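Local coordinates for type VII secretion system protein EssB (Staphylococcus aureus, PDB 4ANN) that serves as a membrane component of the type VII (Ess) secretion system, probably required for secretion of EsxA and EsxB, this chain being its cytoplasmic part, at residues F34-L39 against R98-F103. Numbering follows the deposited sequence.
Sequences FHLMYL and RTRYTF
Leu-36 and Leu-39, three residues apart, face Arg-100, and Leu-39 also meets Tyr-101 of strand 101-102, which pairs antiparallel with strand 124-125. The contact joins the loop between strands 21-25 and 50-54 to this two-stranded sheet in the cytoplasmic region of EssB, whose YukC family belongs to the protein-kinase clan. Phe-34 O accepts from Met-37 N. Leu-36 sends CD1 to Arg-100 NH2 at 3.8 Å, the two side chains crossing nearly at right angles; CD2 stands slightly farther from the same nitrogen. Met-37 touches Leu-125, as Tyr-101 does, so both segments rest on strand 124-125. Leu-39 N bonds to Leu-36 O at 2.9 Å. Leu-39 CD1 lies over one face of the Arg-100 guanidinium and 3.9 Å from Arg-100 CD, an apolar contact with the arginine's aliphatic part; the chain bends at chi3 (119°) and its guanidinium end runs across the leucines. These arginine contacts belong to one of two modelled conformers. On the other segment, Thr-99 OG1 accepts from Tyr-101 N in an ST turn, and Arg-123 makes a cation-pi contact with the Tyr-101 ring. Leu-39 O lies at the edge of that ring, and Tyr-101 OH donates to Leu-39 O at 2.6 Å, at 135° to the C=O bond and tilted 21° out of the carbonyl plane.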
loop_
_atom_site.group_PDB
_atom_site.type_symbol
_atom_site.label_atom_id
_atom_site.label_comp_id
_atom_site.label_asym_id
_atom_site.label_seq_id
_atom_site.Cartn_x
_atom_site.Cartn_y
_atom_site.Cartn_z
ATOM N N PHE A 34 14.323 -18.455 10.531
ATOM C CA PHE A 34 15.323 -17.899 9.603
ATOM C C PHE A 34 15.154 -18.393 8.170
ATOM O O PHE A 34 15.355 -17.632 7.218
ATOM C CB PHE A 34 16.716 -18.221 10.154
ATOM C CG PHE A 34 17.235 -17.278 11.256
ATOM C CD1 PHE A 34 16.436 -16.533 12.057
ATOM C CD2 PHE A 34 18.577 -17.143 11.480
ATOM C CE1 PHE A 34 16.995 -15.716 13.041
ATOM C CE2 PHE A 34 19.185 -16.374 12.431
ATOM C CZ PHE A 34 18.334 -15.629 13.232
ATOM N N HIS A 35 14.724 -19.681 8.061
ATOM C CA HIS A 35 14.661 -20.353 6.777
ATOM C C HIS A 35 13.438 -19.925 6.003
ATOM O O HIS A 35 13.142 -20.381 4.910
ATOM C CB HIS A 35 14.572 -21.885 6.896
ATOM C CG HIS A 35 13.201 -22.269 7.376
ATOM N ND1 HIS A 35 12.205 -22.774 6.602
ATOM C CD2 HIS A 35 12.699 -22.167 8.634
ATOM C CE1 HIS A 35 11.152 -22.989 7.361
ATOM N NE2 HIS A 35 11.406 -22.628 8.601
ATOM N N LEU A 36 12.663 -19.000 6.556
ATOM C CA LEU A 36 11.574 -18.447 5.783
ATOM C C LEU A 36 11.912 -17.099 5.206
ATOM O O LEU A 36 11.128 -16.564 4.433
ATOM C CB LEU A 36 10.345 -18.339 6.690
ATOM C CG LEU A 36 9.886 -19.706 7.174
ATOM C CD1 LEU A 36 8.870 -19.549 8.273
ATOM C CD2 LEU A 36 9.308 -20.513 5.984
ATOM N N MET A 37 13.073 -16.520 5.601
ATOM C CA MET A 37 13.338 -15.133 5.157
ATOM C C MET A 37 13.467 -15.050 3.640
ATOM O O MET A 37 13.232 -13.999 3.037
ATOM C CB MET A 37 14.541 -14.594 5.916
ATOM C CG MET A 37 14.321 -14.401 7.408
ATOM S SD MET A 37 13.234 -13.032 7.893
ATOM C CE MET A 37 11.711 -13.896 8.135
ATOM N N TYR A 38 13.827 -16.138 2.976
ATOM C CA TYR A 38 13.911 -16.170 1.506
ATOM C C TYR A 38 12.566 -15.786 0.889
ATOM O O TYR A 38 12.518 -15.315 -0.242
ATOM C CB TYR A 38 14.365 -17.567 1.025
ATOM C CG TYR A 38 13.243 -18.563 0.906
ATOM C CD1 TYR A 38 12.834 -19.238 2.065
ATOM C CD2 TYR A 38 12.577 -18.840 -0.300
ATOM C CE1 TYR A 38 11.796 -20.155 2.067
ATOM C CE2 TYR A 38 11.540 -19.757 -0.326
ATOM C CZ TYR A 38 11.185 -20.388 0.848
ATOM O OH TYR A 38 10.162 -21.298 0.770
ATOM N N LEU A 39 11.441 -15.991 1.597
ATOM C CA LEU A 39 10.124 -15.600 1.027
ATOM C C LEU A 39 10.085 -14.124 0.778
ATOM O O LEU A 39 9.258 -13.653 -0.074
ATOM C CB LEU A 39 8.997 -16.016 1.947
ATOM C CG LEU A 39 8.837 -17.537 2.087
ATOM C CD1 LEU A 39 7.772 -17.886 3.117
ATOM C CD2 LEU A 39 8.574 -18.227 0.761
ATOM N N ARG A 98 -4.764 -13.455 1.370
ATOM C CA ARG A 98 -4.856 -14.928 1.253
ATOM C C ARG A 98 -3.501 -15.628 1.260
ATOM O O ARG A 98 -3.359 -16.864 1.321
ATOM C CB ARG A 98 -5.658 -15.193 -0.022
ATOM C CG ARG A 98 -4.881 -15.550 -1.265
ATOM C CD ARG A 98 -5.020 -14.671 -2.491
ATOM N NE ARG A 98 -3.760 -14.380 -3.209
ATOM C CZ ARG A 98 -2.923 -15.394 -3.481
ATOM N NH1 ARG A 98 -2.954 -16.717 -3.242
ATOM N NH2 ARG A 98 -1.836 -14.981 -4.126
ATOM N N THR A 99 -2.453 -14.848 1.145
ATOM C CA THR A 99 -1.106 -15.359 1.148
ATOM C C THR A 99 -0.514 -15.217 2.542
ATOM O O THR A 99 -1.177 -14.743 3.479
ATOM C CB THR A 99 -0.186 -14.583 0.191
ATOM O OG1 THR A 99 0.109 -13.265 0.639
ATOM C CG2 THR A 99 -0.831 -14.350 -1.163
ATOM N N ARG A 100 0.742 -15.629 2.629
ATOM C CA ARG A 100 1.592 -15.563 3.801
ATOM C C ARG A 100 1.971 -14.128 4.156
ATOM O O ARG A 100 2.272 -13.823 5.338
ATOM C CB ARG A 100 2.856 -16.443 3.606
ATOM C CG ARG A 100 2.679 -17.928 3.901
ATOM C CD ARG A 100 3.968 -18.692 3.626
ATOM N NE ARG A 100 4.530 -19.372 4.784
ATOM C CZ ARG A 100 4.761 -18.963 6.018
ATOM N NH1 ARG A 100 4.472 -17.729 6.442
ATOM N NH2 ARG A 100 5.290 -19.775 6.919
ATOM N N TYR A 101 2.047 -13.248 3.228
ATOM C CA TYR A 101 2.559 -11.914 3.206
ATOM C C TYR A 101 1.593 -10.908 3.823
ATOM O O TYR A 101 0.397 -11.072 3.843
ATOM C CB TYR A 101 2.887 -11.440 1.792
ATOM C CG TYR A 101 3.969 -12.218 1.085
ATOM C CD1 TYR A 101 5.293 -12.237 1.534
ATOM C CD2 TYR A 101 3.653 -12.947 -0.058
ATOM C CE1 TYR A 101 6.259 -12.939 0.872
ATOM C CE2 TYR A 101 4.641 -13.648 -0.731
ATOM C CZ TYR A 101 5.933 -13.658 -0.261
ATOM O OH TYR A 101 6.871 -14.358 -0.949
ATOM N N THR A 102 2.169 -9.795 4.275
ATOM C CA THR A 102 1.480 -8.611 4.743
ATOM C C THR A 102 2.081 -7.428 3.999
ATOM O O THR A 102 3.173 -7.504 3.428
ATOM C CB THR A 102 1.599 -8.391 6.250
ATOM O OG1 THR A 102 3.012 -8.179 6.519
ATOM C CG2 THR A 102 1.101 -9.588 7.083
ATOM N N PHE A 103 1.329 -6.305 4.031
ATOM C CA PHE A 103 1.746 -5.110 3.304
ATOM C C PHE A 103 1.240 -3.876 4.040
ATOM O O PHE A 103 0.375 -3.962 4.915
ATOM C CB PHE A 103 1.222 -5.111 1.853
ATOM C CG PHE A 103 -0.283 -4.911 1.714
ATOM C CD1 PHE A 103 -1.147 -5.966 1.954
ATOM C CD2 PHE A 103 -0.827 -3.694 1.375
ATOM C CE1 PHE A 103 -2.561 -5.820 1.870
ATOM C CE2 PHE A 103 -2.218 -3.511 1.283
ATOM C CZ PHE A 103 -3.066 -4.597 1.530
#